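Local coordinates for protein YohF (PDB 6WON) that probably catalyses a nicotinamide-dependent oxidation or reduction as a short-chain dehydrogenase/reductase, with acetoin as its likely substrate, at residues R55-H60 with I77-R82; V112-A117 with H160-L165; N139-H144 with V180-P185. All coordinates share one frame; numbering follows the deposited sequence.

Starting from the N terminus, contact 1 is the first to close: the chain leaves strand 56-60, one outermost strand of the parallel sheet, and helix 71-80 brings it back alongside. That local loop is complete before the other two begin. Contact 2 then pairs helix 103-131 with helix 153-173, and contact 3 pairs strand 135-140 with strand 178-185. Their segments alternate along the chain, so these two loops cross, and their centres lie about 10 Å apart. They touch directly, L162 of contact 2 packing on N139 and T141 of contact 3. Contact 1 sits apart, its centre about 24 Å from the centres of both, linked to contact 3 through the shared sheet.

Contact 1 (R55-H60 with I77-R82); sequences RAETIH and IQRLGR
R55, just ahead of strand 56-60, reaches to the last turn of helix 71-80 and takes the carbonyl oxygen of R79 end-on with both terminal nitrogens. NH2 of R55 is 3.1 Å from R79 O, and NH1 of R55 is 3.2 Å from that same atom. The oxygen lies near the guanidinium plane, while the nitrogens approach it from one face of its carbonyl. A bend at chi3 (83°) turns the R55 guanidinium across the helix end, with L80 CD2 over one of its faces.

E57 comes next, on the same side of the strand, and its two carboxylate oxygens serve different arginines. E57 OE2 forms a salt bridge back to R55 NH2 at 2.9 Å. OE1 of E57 meets R79 NH2 at 2.8 Å in an almost straight salt bridge (177°), on the anti side of the carboxylate and in the R79 guanidinium plane. The planes of the two groups stand 83° apart. Nearer its backbone, E57 CG packs on L80 CD2 at 3.7 Å.

T58 contributes its backbone: T58 O accepts from R79 NH2 at 2.7 Å and, more weakly, from NH1. Its side chain turns to the other side of the sheet, towards A42 and A46 of helix 39-50. I59 closes the row, with CG1 lying 3.7 Å from R79 NH1.

One carboxylate thus bridges two guanidinium groups, which probably offsets the repulsion between them, while the positive charge of R55 at the carbonyl end of the helix should suit the helix dipole.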
# COMPACT_ATOMS: atom_id res chain seq x y z
N ARG B 55 34.90 11.03 -16.75
CA ARG B 55 34.38 11.52 -18.01
C ARG B 55 32.96 12.01 -17.84
O ARG B 55 32.17 11.44 -17.08
CB ARG B 55 34.37 10.41 -19.07
CG ARG B 55 35.61 10.23 -19.87
CD ARG B 55 35.34 9.18 -20.94
NE ARG B 55 34.67 9.76 -22.10
CZ ARG B 55 34.11 9.05 -23.08
NH1 ARG B 55 34.13 7.72 -23.03
NH2 ARG B 55 33.55 9.68 -24.10
N ALA B 56 32.61 13.07 -18.56
CA ALA B 56 31.23 13.53 -18.63
C ALA B 56 30.92 13.89 -20.07
O ALA B 56 31.71 14.59 -20.72
CB ALA B 56 30.98 14.73 -17.71
N GLU B 57 29.79 13.38 -20.57
CA GLU B 57 29.34 13.62 -21.94
C GLU B 57 27.89 14.08 -21.90
O GLU B 57 27.10 13.59 -21.08
CB GLU B 57 29.46 12.35 -22.80
CG GLU B 57 30.87 11.85 -23.02
CD GLU B 57 31.67 12.72 -24.00
OE1 GLU B 57 31.08 13.56 -24.71
OE2 GLU B 57 32.91 12.55 -24.05
N THR B 58 27.54 15.01 -22.79
CA THR B 58 26.19 15.55 -22.86
C THR B 58 25.53 15.21 -24.19
O THR B 58 26.20 15.00 -25.21
CB THR B 58 26.18 17.08 -22.69
OG1 THR B 58 26.94 17.67 -23.74
CG2 THR B 58 26.77 17.48 -21.34
N ILE B 59 24.20 15.15 -24.18
CA ILE B 59 23.44 14.93 -25.40
C ILE B 59 22.06 15.55 -25.24
O ILE B 59 21.48 15.53 -24.15
CB ILE B 59 23.37 13.44 -25.79
CG1 ILE B 59 23.25 13.31 -27.31
CG2 ILE B 59 22.21 12.72 -25.13
CD1 ILE B 59 23.52 11.91 -27.82
N HIS B 60 21.58 16.14 -26.32
CA HIS B 60 20.20 16.60 -26.40
C HIS B 60 19.26 15.41 -26.40
O HIS B 60 19.49 14.43 -27.11
CB HIS B 60 20.02 17.44 -27.68
CG HIS B 60 18.61 17.83 -27.97
ND1 HIS B 60 17.82 18.50 -27.05
CD2 HIS B 60 17.85 17.67 -29.08
CE1 HIS B 60 16.63 18.72 -27.59
NE2 HIS B 60 16.63 18.23 -28.81
N ILE B 77 25.28 6.36 -24.90
CA ILE B 77 25.91 5.10 -24.51
C ILE B 77 27.12 4.81 -25.40
O ILE B 77 28.21 4.49 -24.91
CB ILE B 77 24.89 3.95 -24.56
CG1 ILE B 77 23.76 4.19 -23.55
CG2 ILE B 77 25.58 2.62 -24.28
CD1 ILE B 77 22.61 3.21 -23.68
N GLN B 78 26.94 4.94 -26.72
CA GLN B 78 28.05 4.67 -27.64
C GLN B 78 29.24 5.57 -27.35
O GLN B 78 30.39 5.13 -27.39
CB GLN B 78 27.59 4.84 -29.09
CG GLN B 78 26.60 3.79 -29.55
CD GLN B 78 27.16 2.38 -29.50
OE1 GLN B 78 28.32 2.14 -29.87
NE2 GLN B 78 26.35 1.43 -29.04
N ARG B 79 28.99 6.85 -27.04
CA ARG B 79 30.10 7.75 -26.74
C ARG B 79 30.80 7.35 -25.46
O ARG B 79 32.03 7.36 -25.38
CB ARG B 79 29.60 9.19 -26.67
CG ARG B 79 29.51 9.85 -28.04
CD ARG B 79 28.52 11.00 -28.04
NE ARG B 79 28.90 12.04 -27.09
CZ ARG B 79 28.16 13.10 -26.80
NH1 ARG B 79 26.99 13.27 -27.40
NH2 ARG B 79 28.59 14.00 -25.92
N LEU B 80 30.04 6.94 -24.45
CA LEU B 80 30.65 6.56 -23.18
C LEU B 80 31.20 5.14 -23.21
O LEU B 80 32.06 4.81 -22.39
CB LEU B 80 29.63 6.72 -22.05
CG LEU B 80 29.27 8.18 -21.80
CD1 LEU B 80 27.90 8.32 -21.15
CD2 LEU B 80 30.36 8.87 -20.96
N GLY B 81 30.74 4.31 -24.15
CA GLY B 81 31.29 2.98 -24.35
C GLY B 81 30.63 1.88 -23.55
O GLY B 81 31.00 0.71 -23.71
N ARG B 82 29.66 2.20 -22.69
CA ARG B 82 28.96 1.23 -21.86
C ARG B 82 27.95 2.01 -21.02
O ARG B 82 27.97 3.24 -20.98
CB ARG B 82 29.92 0.44 -20.96
CG ARG B 82 30.66 1.32 -19.97
CD ARG B 82 31.51 0.50 -19.01
NE ARG B 82 30.72 -0.43 -18.21
CZ ARG B 82 30.88 -1.76 -18.25
NH1 ARG B 82 31.78 -2.30 -19.07
NH2 ARG B 82 30.13 -2.54 -17.48

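Contact 2 (V112-A117 with H160-L165)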
# COMPACT_ATOMS: atom_id res chain seq x y z
N VAL B 112 5.89 12.01 -22.04
CA VAL B 112 7.09 12.47 -21.34
C VAL B 112 7.29 11.75 -20.01
O VAL B 112 8.44 11.60 -19.55
CB VAL B 112 7.05 14.00 -21.15
CG1 VAL B 112 7.10 14.72 -22.49
CG2 VAL B 112 5.81 14.40 -20.38
N ASP B 113 6.22 11.30 -19.36
CA ASP B 113 6.34 10.84 -17.98
C ASP B 113 6.39 9.32 -17.83
O ASP B 113 6.73 8.85 -16.74
CB ASP B 113 5.21 11.40 -17.13
CG ASP B 113 5.35 12.89 -16.90
OD1 ASP B 113 6.44 13.44 -17.17
OD2 ASP B 113 4.38 13.53 -16.47
N VAL B 114 6.07 8.54 -18.86
CA VAL B 114 6.27 7.10 -18.73
C VAL B 114 6.70 6.44 -20.03
O VAL B 114 7.49 5.49 -20.00
CB VAL B 114 5.03 6.41 -18.12
CG1 VAL B 114 3.86 6.38 -19.10
CG2 VAL B 114 5.40 4.99 -17.62
N ASP B 115 6.22 6.93 -21.19
CA ASP B 115 6.63 6.33 -22.47
C ASP B 115 8.12 6.51 -22.70
O ASP B 115 8.81 5.58 -23.13
CB ASP B 115 5.86 6.92 -23.66
CG ASP B 115 4.34 6.58 -23.67
OD1 ASP B 115 3.90 5.72 -22.88
OD2 ASP B 115 3.59 7.21 -24.45
N GLY B 116 8.64 7.70 -22.41
CA GLY B 116 10.06 7.94 -22.58
C GLY B 116 10.91 7.08 -21.67
O GLY B 116 11.86 6.43 -22.11
N ALA B 117 10.55 7.03 -20.38
CA ALA B 117 11.27 6.20 -19.43
C ALA B 117 11.25 4.74 -19.85
O ALA B 117 12.25 4.03 -19.67
CB ALA B 117 10.66 6.35 -18.03
N HIS B 160 1.85 6.52 -11.53
CA HIS B 160 1.40 5.17 -11.18
C HIS B 160 1.88 4.16 -12.21
O HIS B 160 2.36 3.08 -11.86
CB HIS B 160 -0.13 5.12 -11.08
CG HIS B 160 -0.66 5.55 -9.74
ND1 HIS B 160 -0.56 6.84 -9.27
CD2 HIS B 160 -1.32 4.85 -8.78
CE1 HIS B 160 -1.12 6.92 -8.08
NE2 HIS B 160 -1.59 5.73 -7.76
N ALA B 161 1.70 4.48 -13.50
CA ALA B 161 2.20 3.63 -14.57
C ALA B 161 3.68 3.35 -14.40
O ALA B 161 4.13 2.20 -14.52
CB ALA B 161 1.95 4.29 -15.93
N LEU B 162 4.48 4.39 -14.15
CA LEU B 162 5.92 4.18 -14.04
C LEU B 162 6.25 3.32 -12.83
O LEU B 162 7.20 2.53 -12.86
CB LEU B 162 6.65 5.53 -13.99
CG LEU B 162 8.19 5.52 -14.02
CD1 LEU B 162 8.74 4.52 -15.03
CD2 LEU B 162 8.72 6.92 -14.32
N GLY B 163 5.44 3.42 -11.77
CA GLY B 163 5.63 2.54 -10.64
C GLY B 163 5.37 1.08 -11.00
O GLY B 163 6.14 0.19 -10.62
N GLY B 164 4.31 0.82 -11.77
CA GLY B 164 4.05 -0.54 -12.22
C GLY B 164 5.17 -1.08 -13.09
O GLY B 164 5.60 -2.23 -12.93
N LEU B 165 5.66 -0.26 -14.02
CA LEU B 165 6.75 -0.69 -14.88
C LEU B 165 8.00 -1.01 -14.06
O LEU B 165 8.71 -1.98 -14.35
CB LEU B 165 7.05 0.39 -15.92
CG LEU B 165 8.28 0.16 -16.80
CD1 LEU B 165 8.07 -1.07 -17.70
CD2 LEU B 165 8.58 1.42 -17.61
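V114 gives up the most surface here, pushing its CG2 methyl onto the backbone of helix 153-173 where A161 passes into L162. CG2 of V114 is 3.6 Å from L162 N. V114 CG2 also touches both neighbouring side chains, at 3.9 Å from A161 CB and the same distance from L162 CB. The methyl gets there because it stands anti to V114's own backbone N, the other methyl, CG1, being turned aside.

L162 answers from the neighbouring helix. Its CG is anti to the backbone N (chi1 -174°), and from there the two ends of the fork part: L162 CD1 reaches A117 CB at 4.0 Å, one helical turn on from V114, while L162 CD2 lies 3.7 Å from D113 O, a backbone carbonyl oxygen. The two segments run nearly parallel, 26° apart, with axes 9.2 Å from each other at closest. In short-chain dehydrogenases the long helices equivalent to 103-131 and 153-173 build the principal dimer interface, and here too another copy of the protein packs against this pair. A161 meets A161 of that second subunit, and L165 lies on its F98.

A117, the third main contributor, offers a lone methyl to the leucine. A wider pi-type turn at 112-115 precedes it, and within that turn the end of the D113 side chain leads away from segment 160-165, to Y155 and A158 earlier in helix 153-173.

Contact 3 (N139-H144 with V180-P185); sequences NITSVH and VNAVAP
N139 and I140 pair with A182 and V183 as neighbouring parallel strands. N139 N donates to N181 O at 2.9 Å, N139 O accepts from V183 N at 3.1 Å, and T141 N then bonds to V183 O. Beyond the ladder one more backbone bond joins the segments, V143 N to P185 O at 2.9 Å.

Side chains fill in on both faces. I140 CG2 comes at about a right angle onto the P185 ring, 3.8 Å from P185 CG, whereas T141 CG2 lies 3.8 Å from A182 CB, A182 being on the same face as N139. The P185 carbonyl has a second donor, a water 3.0 Å from P185 O that also lies 3.1 Å from S142 OG.

Farther out, N139 is held through its amide by N88 and T166, while T141 OG1 bonds to E145. K159 donates NZ to T141 O, and the S142 side chain touches Y155.

Strand 135-140, helix 153-173 and strand 178-185 form a beta-alpha-beta unit of a Rossmann fold. The placing of S142, Y155 and K159 is consistent with the Ser-Tyr-Lys catalytic triad of short-chain dehydrogenases/reductases.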
# COMPACT_ATOMS: atom_id res chain seq x y z
N ASN B 139 14.08 4.75 -11.42
CA ASN B 139 13.04 5.57 -12.03
C ASN B 139 12.61 6.61 -11.01
O ASN B 139 12.13 6.26 -9.93
CB ASN B 139 11.85 4.71 -12.47
CG ASN B 139 12.20 3.74 -13.57
OD1 ASN B 139 12.90 4.09 -14.53
ND2 ASN B 139 11.70 2.49 -13.46
N ILE B 140 12.82 7.89 -11.33
CA ILE B 140 12.34 8.95 -10.46
C ILE B 140 10.84 9.08 -10.70
O ILE B 140 10.42 9.49 -11.78
CB ILE B 140 13.05 10.29 -10.71
CG1 ILE B 140 14.57 10.11 -10.67
CG2 ILE B 140 12.62 11.31 -9.66
CD1 ILE B 140 15.10 9.73 -9.30
N THR B 141 10.04 8.71 -9.71
CA THR B 141 8.60 8.91 -9.86
C THR B 141 8.16 10.12 -9.05
O THR B 141 8.56 11.25 -9.36
CB THR B 141 7.84 7.64 -9.48
OG1 THR B 141 8.07 7.34 -8.10
CG2 THR B 141 8.34 6.46 -10.32
N SER B 142 7.38 9.91 -7.99
CA SER B 142 6.83 11.00 -7.18
C SER B 142 5.98 10.35 -6.09
O SER B 142 5.59 9.18 -6.21
CB SER B 142 5.98 11.95 -8.02
OG SER B 142 4.95 12.57 -7.26
N VAL B 143 5.68 11.11 -5.04
CA VAL B 143 4.65 10.62 -4.11
C VAL B 143 3.36 10.33 -4.86
O VAL B 143 2.57 9.49 -4.42
CB VAL B 143 4.38 11.60 -2.96
CG1 VAL B 143 5.56 11.64 -2.02
CG2 VAL B 143 4.02 13.02 -3.49
N HIS B 144 3.16 10.97 -6.01
CA HIS B 144 1.93 10.75 -6.77
C HIS B 144 1.96 9.48 -7.61
O HIS B 144 1.00 9.22 -8.35
CB HIS B 144 1.65 12.00 -7.59
CG HIS B 144 1.56 13.23 -6.74
ND1 HIS B 144 0.59 13.39 -5.79
CD2 HIS B 144 2.37 14.31 -6.65
CE1 HIS B 144 0.77 14.54 -5.17
NE2 HIS B 144 1.84 15.12 -5.68
N VAL B 180 16.16 -2.79 -10.12
CA VAL B 180 15.32 -1.70 -10.61
C VAL B 180 14.44 -1.20 -9.47
O VAL B 180 13.64 -1.96 -8.91
CB VAL B 180 14.45 -2.13 -11.80
CG1 VAL B 180 13.68 -0.93 -12.37
CG2 VAL B 180 15.34 -2.76 -12.87
N ASN B 181 14.56 0.09 -9.16
CA ASN B 181 13.77 0.67 -8.09
C ASN B 181 13.26 2.03 -8.53
O ASN B 181 13.80 2.65 -9.45
CB ASN B 181 14.59 0.83 -6.81
CG ASN B 181 15.02 -0.50 -6.22
OD1 ASN B 181 14.22 -1.18 -5.58
ND2 ASN B 181 16.28 -0.87 -6.44
N ALA B 182 12.22 2.50 -7.85
CA ALA B 182 11.75 3.87 -7.96
C ALA B 182 12.16 4.66 -6.71
O ALA B 182 12.09 4.14 -5.59
CB ALA B 182 10.23 3.93 -8.13
N VAL B 183 12.58 5.90 -6.91
CA VAL B 183 12.66 6.91 -5.86
C VAL B 183 11.55 7.91 -6.11
O VAL B 183 11.43 8.45 -7.22
CB VAL B 183 14.03 7.61 -5.82
CG1 VAL B 183 14.03 8.72 -4.77
CG2 VAL B 183 15.13 6.61 -5.54
N ALA B 184 10.74 8.17 -5.08
CA ALA B 184 9.47 8.89 -5.20
C ALA B 184 9.56 10.18 -4.40
O ALA B 184 9.28 10.18 -3.19
CB ALA B 184 8.31 8.01 -4.70
N PRO B 185 9.98 11.29 -5.01
CA PRO B 185 10.16 12.52 -4.24
C PRO B 185 8.82 13.14 -3.84
O PRO B 185 7.82 13.02 -4.55
CB PRO B 185 10.93 13.44 -5.19
CG PRO B 185 11.54 12.52 -6.23
CD PRO B 185 10.48 11.44 -6.39
O HOH W 1 6.92 14.86 -6.76